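Local coordinates for protein probable zinc protease PqqL (PDB 6OFT) that is probably a periplasmic zinc-dependent endopeptidase of the M16 family, represented here by the first half of its polypeptide, at residues A[271-283]-A[407-421]. Numbering follows the deposited sequence.
Sequences EQSFIEQAEWSML and RLWQQITVQSLAEKW
Met282 lays its methyl CE over one face of the Trp409 indole, 3.4 Å from Trp409 CD2, a CH-pi contact that SD, farther above the same face, extends into a Met-aromatic one. It centres a helix packing in the second, inactive-type M16 domain, an instance of an apolar helix interface closed by charged residues at its edges. Ala278 CB meets the same indole obliquely and also touches Ile412 CD1; Val358 and Leu363 of helix 352-371 border this core. Segment 271-283, the start of helix 271-296, packs against helix 398-408, the 3-10 turn 409-411 and helix 414-425, the short axes of 271-283 and 414-421 crossing at -81°. Toward one end, Leu408 CD1 packs on Phe274 CD1 at 3.5 Å, and there Arg407 NH2 makes a salt bridge with Glu271 OE2 at 2.7 Å. Toward the other, Lys420 is a knob among Glu276, Glu279, Trp280 and Leu283, its CD lying over the Trp280 six-membered ring. Bent at chi4 (-53°), Lys420 sets NZ between Glu276 OE2 (3.3 Å, weak) and Glu279 OE1, a salt-bridge network. Replacing Trp280 with an alanine would probably leave the Lys420 methylenes without their aromatic floor and the ammonium freer to swing. Thr413, N-cap of helix 414-425, forms a capping box with Ser416: Ser416 N donates to Thr413 OG1 and Thr413 N to Ser416 OG, which itself donates to Glu279 OE2 at 2.7 Å, on the syn side.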
loop_
_atom_site.group_PDB
_atom_site.type_symbol
_atom_site.label_atom_id
_atom_site.label_comp_id
_atom_site.label_asym_id
_atom_site.label_seq_id
_atom_site.Cartn_x
_atom_site.Cartn_y
_atom_site.Cartn_z
ATOM N N GLU A 271 -11.666 16.706 -8.835
ATOM C CA GLU A 271 -12.802 16.026 -9.483
ATOM C C GLU A 271 -12.414 15.152 -10.678
ATOM O O GLU A 271 -12.878 14.017 -10.757
ATOM C CB GLU A 271 -13.898 17.027 -9.852
ATOM C CG GLU A 271 -14.466 17.674 -8.606
ATOM C CD GLU A 271 -15.750 18.469 -8.715
ATOM O OE1 GLU A 271 -16.265 18.657 -9.841
ATOM O OE2 GLU A 271 -16.236 18.919 -7.655
ATOM N N GLN A 272 -11.530 15.650 -11.557
ATOM C CA GLN A 272 -11.021 14.928 -12.722
ATOM C C GLN A 272 -10.240 13.674 -12.276
ATOM O O GLN A 272 -10.481 12.596 -12.819
ATOM C CB GLN A 272 -10.133 15.866 -13.570
ATOM C CG GLN A 272 -9.570 15.253 -14.852
ATOM C CD GLN A 272 -8.536 16.148 -15.508
ATOM O OE1 GLN A 272 -7.331 15.881 -15.465
ATOM N NE2 GLN A 272 -8.981 17.229 -16.133
ATOM N N SER A 273 -9.342 13.800 -11.269
ATOM C CA SER A 273 -8.557 12.648 -10.801
ATOM C C SER A 273 -9.408 11.660 -9.977
ATOM O O SER A 273 -9.126 10.466 -9.997
ATOM C CB SER A 273 -7.281 13.083 -10.082
ATOM O OG SER A 273 -7.543 13.875 -8.934
ATOM N N PHE A 274 -10.498 12.136 -9.346
ATOM C CA PHE A 274 -11.445 11.266 -8.641
ATOM C C PHE A 274 -12.127 10.356 -9.687
ATOM O O PHE A 274 -12.280 9.165 -9.441
ATOM C CB PHE A 274 -12.511 12.089 -7.875
ATOM C CG PHE A 274 -13.519 11.265 -7.096
ATOM C CD1 PHE A 274 -14.674 10.783 -7.708
ATOM C CD2 PHE A 274 -13.312 10.968 -5.755
ATOM C CE1 PHE A 274 -15.604 10.019 -6.990
ATOM C CE2 PHE A 274 -14.236 10.193 -5.040
ATOM C CZ PHE A 274 -15.379 9.730 -5.660
ATOM N N ILE A 275 -12.524 10.927 -10.845
ATOM C CA ILE A 275 -13.185 10.212 -11.941
ATOM C C ILE A 275 -12.233 9.194 -12.568
ATOM O O ILE A 275 -12.647 8.061 -12.804
ATOM C CB ILE A 275 -13.807 11.179 -12.998
ATOM C CG1 ILE A 275 -14.997 11.965 -12.409
ATOM C CG2 ILE A 275 -14.227 10.421 -14.280
ATOM C CD1 ILE A 275 -15.288 13.293 -13.119
ATOM N N GLU A 276 -10.977 9.598 -12.851
ATOM C CA GLU A 276 -9.947 8.726 -13.439
ATOM C C GLU A 276 -9.742 7.473 -12.588
ATOM O O GLU A 276 -9.736 6.368 -13.133
ATOM C CB GLU A 276 -8.628 9.489 -13.642
ATOM C CG GLU A 276 -7.451 8.628 -14.095
ATOM C CD GLU A 276 -6.905 8.893 -15.486
ATOM O OE1 GLU A 276 -6.883 10.071 -15.909
ATOM O OE2 GLU A 276 -6.481 7.918 -16.149
ATOM N N GLN A 277 -9.608 7.637 -11.259
ATOM C CA GLN A 277 -9.404 6.508 -10.339
ATOM C C GLN A 277 -10.648 5.640 -10.298
ATOM O O GLN A 277 -10.528 4.416 -10.273
ATOM C CB GLN A 277 -9.032 7.002 -8.920
ATOM C CG GLN A 277 -8.580 5.892 -7.930
ATOM C CD GLN A 277 -9.688 5.107 -7.233
ATOM O OE1 GLN A 277 -10.870 5.463 -7.261
ATOM N NE2 GLN A 277 -9.327 4.009 -6.569
ATOM N N ALA A 278 -11.840 6.267 -10.260
ATOM C CA ALA A 278 -13.118 5.546 -10.222
ATOM C C ALA A 278 -13.329 4.689 -11.487
ATOM O O ALA A 278 -13.908 3.612 -11.399
ATOM C CB ALA A 278 -14.273 6.523 -10.049
ATOM N N GLU A 279 -12.857 5.160 -12.645
ATOM C CA GLU A 279 -12.965 4.411 -13.902
ATOM C C GLU A 279 -12.071 3.165 -13.899
ATOM O O GLU A 279 -12.531 2.122 -14.350
ATOM C CB GLU A 279 -12.692 5.298 -15.123
ATOM C CG GLU A 279 -13.834 6.268 -15.394
ATOM C CD GLU A 279 -13.795 6.992 -16.724
ATOM O OE1 GLU A 279 -12.685 7.246 -17.238
ATOM O OE2 GLU A 279 -14.882 7.331 -17.243
ATOM N N TRP A 280 -10.822 3.253 -13.367
ATOM C CA TRP A 280 -9.952 2.062 -13.284
ATOM C C TRP A 280 -10.527 1.053 -12.305
ATOM O O TRP A 280 -10.501 -0.137 -12.588
ATOM C CB TRP A 280 -8.495 2.393 -12.896
ATOM C CG TRP A 280 -7.722 3.160 -13.925
ATOM C CD1 TRP A 280 -7.116 4.369 -13.753
ATOM C CD2 TRP A 280 -7.500 2.789 -15.298
ATOM N NE1 TRP A 280 -6.532 4.780 -14.931
ATOM C CE2 TRP A 280 -6.759 3.831 -15.898
ATOM C CE3 TRP A 280 -7.858 1.668 -16.083
ATOM C CZ2 TRP A 280 -6.359 3.789 -17.243
ATOM C CZ3 TRP A 280 -7.489 1.637 -17.419
ATOM C CH2 TRP A 280 -6.734 2.679 -17.985
ATOM N N SER A 281 -11.058 1.537 -11.169
ATOM C CA SER A 281 -11.679 0.750 -10.103
ATOM C C SER A 281 -12.926 0.030 -10.615
ATOM O O SER A 281 -13.153 -1.127 -10.263
ATOM C CB SER A 281 -12.044 1.659 -8.933
ATOM O OG SER A 281 -12.731 0.946 -7.918
ATOM N N MET A 282 -13.728 0.716 -11.447
ATOM C CA MET A 282 -14.938 0.137 -12.017
ATOM C C MET A 282 -14.637 -0.895 -13.076
ATOM O O MET A 282 -15.306 -1.918 -13.079
ATOM C CB MET A 282 -15.898 1.202 -12.512
ATOM C CG MET A 282 -16.735 1.725 -11.374
ATOM S SD MET A 282 -17.878 2.970 -11.898
ATOM C CE MET A 282 -18.346 3.601 -10.340
ATOM N N LEU A 283 -13.594 -0.672 -13.917
ATOM C CA LEU A 283 -13.168 -1.647 -14.931
ATOM C C LEU A 283 -12.753 -2.948 -14.255
ATOM O O LEU A 283 -13.136 -4.023 -14.713
ATOM C CB LEU A 283 -12.026 -1.107 -15.805
ATOM C CG LEU A 283 -12.405 -0.178 -16.964
ATOM C CD1 LEU A 283 -11.178 0.322 -17.663
ATOM C CD2 LEU A 283 -13.324 -0.871 -17.989
ATOM N N ARG A 407 -22.490 12.183 -7.506
ATOM C CA ARG A 407 -22.407 13.251 -8.497
ATOM C C ARG A 407 -21.383 12.990 -9.626
ATOM O O ARG A 407 -21.721 13.166 -10.786
ATOM C CB ARG A 407 -22.135 14.590 -7.802
ATOM C CG ARG A 407 -21.957 15.769 -8.760
ATOM C CD ARG A 407 -21.820 17.078 -8.024
ATOM N NE ARG A 407 -20.635 17.106 -7.171
ATOM C CZ ARG A 407 -19.460 17.593 -7.546
ATOM N NH1 ARG A 407 -19.302 18.101 -8.765
ATOM N NH2 ARG A 407 -18.436 17.582 -6.708
ATOM N N LEU A 408 -20.135 12.651 -9.296
ATOM C CA LEU A 408 -19.093 12.470 -10.313
ATOM C C LEU A 408 -19.216 11.184 -11.138
ATOM O O LEU A 408 -18.794 11.186 -12.300
ATOM C CB LEU A 408 -17.682 12.597 -9.722
ATOM C CG LEU A 408 -17.333 13.975 -9.126
ATOM C CD1 LEU A 408 -15.941 13.965 -8.544
ATOM C CD2 LEU A 408 -17.470 15.106 -10.169
ATOM N N TRP A 409 -19.791 10.101 -10.568
ATOM C CA TRP A 409 -19.937 8.845 -11.312
ATOM C C TRP A 409 -20.913 8.954 -12.484
ATOM O O TRP A 409 -20.884 8.086 -13.348
ATOM C CB TRP A 409 -20.319 7.661 -10.409
ATOM C CG TRP A 409 -19.265 7.177 -9.453
ATOM C CD1 TRP A 409 -17.950 7.532 -9.422
ATOM C CD2 TRP A 409 -19.443 6.203 -8.413
ATOM N NE1 TRP A 409 -17.296 6.842 -8.429
ATOM C CE2 TRP A 409 -18.188 6.023 -7.789
ATOM C CE3 TRP A 409 -20.545 5.461 -7.946
ATOM C CZ2 TRP A 409 -18.004 5.145 -6.715
ATOM C CZ3 TRP A 409 -20.359 4.586 -6.886
ATOM C CH2 TRP A 409 -19.106 4.443 -6.275
ATOM N N GLN A 410 -21.729 10.035 -12.568
ATOM C CA GLN A 410 -22.644 10.191 -13.707
ATOM C C GLN A 410 -21.865 10.574 -14.994
ATOM O O GLN A 410 -22.384 10.434 -16.102
ATOM C CB GLN A 410 -23.840 11.116 -13.392
ATOM C CG GLN A 410 -23.520 12.579 -13.110
ATOM C CD GLN A 410 -24.538 13.268 -12.217
ATOM O OE1 GLN A 410 -24.935 12.771 -11.152
ATOM N NE2 GLN A 410 -24.953 14.457 -12.611
ATOM N N GLN A 411 -20.583 10.944 -14.840
ATOM C CA GLN A 411 -19.663 11.204 -15.950
ATOM C C GLN A 411 -19.033 9.878 -16.452
ATOM O O GLN A 411 -18.374 9.862 -17.494
ATOM C CB GLN A 411 -18.561 12.187 -15.511
ATOM C CG GLN A 411 -19.053 13.623 -15.527
ATOM C CD GLN A 411 -18.030 14.562 -14.984
ATOM O OE1 GLN A 411 -17.017 14.845 -15.624
ATOM N NE2 GLN A 411 -18.271 15.060 -13.784
ATOM N N ILE A 412 -19.221 8.779 -15.698
ATOM C CA ILE A 412 -18.697 7.453 -16.072
ATOM C C ILE A 412 -19.768 6.716 -16.858
ATOM O O ILE A 412 -20.855 6.465 -16.339
ATOM C CB ILE A 412 -18.189 6.664 -14.837
ATOM C CG1 ILE A 412 -17.104 7.489 -14.086
ATOM C CG2 ILE A 412 -17.677 5.246 -15.239
ATOM C CD1 ILE A 412 -16.757 6.981 -12.715
ATOM N N THR A 413 -19.487 6.422 -18.130
ATOM C CA THR A 413 -20.451 5.748 -19.004
ATOM C C THR A 413 -19.868 4.465 -19.555
ATOM O O THR A 413 -18.679 4.200 -19.394
ATOM C CB THR A 413 -20.905 6.669 -20.158
ATOM O OG1 THR A 413 -19.776 7.003 -20.965
ATOM C CG2 THR A 413 -21.641 7.921 -19.679
ATOM N N VAL A 414 -20.713 3.675 -20.231
ATOM C CA VAL A 414 -20.324 2.460 -20.927
ATOM C C VAL A 414 -19.339 2.869 -22.046
ATOM O O VAL A 414 -18.376 2.150 -22.303
ATOM C CB VAL A 414 -21.613 1.776 -21.444
ATOM C CG1 VAL A 414 -21.401 1.052 -22.766
ATOM C CG2 VAL A 414 -22.181 0.844 -20.378
ATOM N N GLN A 415 -19.543 4.071 -22.640
ATOM C CA GLN A 415 -18.677 4.634 -23.687
ATOM C C GLN A 415 -17.352 5.138 -23.128
ATOM O O GLN A 415 -16.316 4.936 -23.769
ATOM C CB GLN A 415 -19.393 5.755 -24.474
ATOM C CG GLN A 415 -20.561 5.242 -25.326
ATOM C CD GLN A 415 -21.849 5.100 -24.551
ATOM O OE1 GLN A 415 -21.977 5.531 -23.401
ATOM N NE2 GLN A 415 -22.833 4.477 -25.161
ATOM N N SER A 416 -17.366 5.791 -21.946
ATOM C CA SER A 416 -16.120 6.299 -21.341
ATOM C C SER A 416 -15.217 5.138 -20.895
ATOM O O SER A 416 -13.993 5.204 -21.040
ATOM C CB SER A 416 -16.405 7.288 -20.209
ATOM O OG SER A 416 -16.823 6.677 -18.999
ATOM N N LEU A 417 -15.837 4.056 -20.411
ATOM C CA LEU A 417 -15.125 2.850 -20.001
ATOM C C LEU A 417 -14.594 2.048 -21.204
ATOM O O LEU A 417 -13.540 1.418 -21.093
ATOM C CB LEU A 417 -16.010 1.972 -19.106
ATOM C CG LEU A 417 -16.366 2.521 -17.719
ATOM C CD1 LEU A 417 -17.124 1.490 -16.927
ATOM C CD2 LEU A 417 -15.114 2.966 -16.918
ATOM N N ALA A 418 -15.314 2.068 -22.345
ATOM C CA ALA A 418 -14.896 1.368 -23.570
ATOM C C ALA A 418 -13.640 2.040 -24.096
ATOM O O ALA A 418 -12.729 1.351 -24.551
ATOM C CB ALA A 418 -16.005 1.397 -24.620
ATOM N N GLU A 419 -13.563 3.382 -23.969
ATOM C CA GLU A 419 -12.399 4.174 -24.358
ATOM C C GLU A 419 -11.184 3.805 -23.511
ATOM O O GLU A 419 -10.107 3.556 -24.068
ATOM C CB GLU A 419 -12.690 5.669 -24.223
ATOM C CG GLU A 419 -11.751 6.528 -25.051
ATOM C CD GLU A 419 -11.489 7.900 -24.469
ATOM O OE1 GLU A 419 -12.461 8.584 -24.076
ATOM O OE2 GLU A 419 -10.302 8.292 -24.412
ATOM N N LYS A 420 -11.370 3.743 -22.175
ATOM C CA LYS A 420 -10.338 3.403 -21.204
ATOM C C LYS A 420 -9.855 1.964 -21.358
ATOM O O LYS A 420 -8.645 1.706 -21.220
ATOM C CB LYS A 420 -10.833 3.654 -19.775
ATOM C CG LYS A 420 -10.468 5.022 -19.246
ATOM C CD LYS A 420 -9.608 4.913 -17.992
ATOM C CE LYS A 420 -9.586 6.164 -17.142
ATOM N NZ LYS A 420 -9.225 7.388 -17.913
ATOM N N TRP A 421 -10.792 1.029 -21.642
ATOM C CA TRP A 421 -10.465 -0.373 -21.892
ATOM C C TRP A 421 -9.603 -0.506 -23.158
ATOM O O TRP A 421 -8.592 -1.217 -23.141
ATOM C CB TRP A 421 -11.719 -1.231 -22.029
ATOM C CG TRP A 421 -11.394 -2.684 -22.222
ATOM C CD1 TRP A 421 -11.330 -3.365 -23.406
ATOM C CD2 TRP A 421 -11.032 -3.618 -21.198
ATOM N NE1 TRP A 421 -10.986 -4.675 -23.178
ATOM C CE2 TRP A 421 -10.780 -4.856 -21.831
ATOM C CE3 TRP A 421 -10.992 -3.553 -19.791
ATOM C CZ2 TRP A 421 -10.466 -6.017 -21.109
ATOM C CZ3 TRP A 421 -10.637 -4.692 -19.082
ATOM C CH2 TRP A 421 -10.373 -5.905 -19.741
HETATM O O HOH W 1 -12.621 7.421 -20.236
#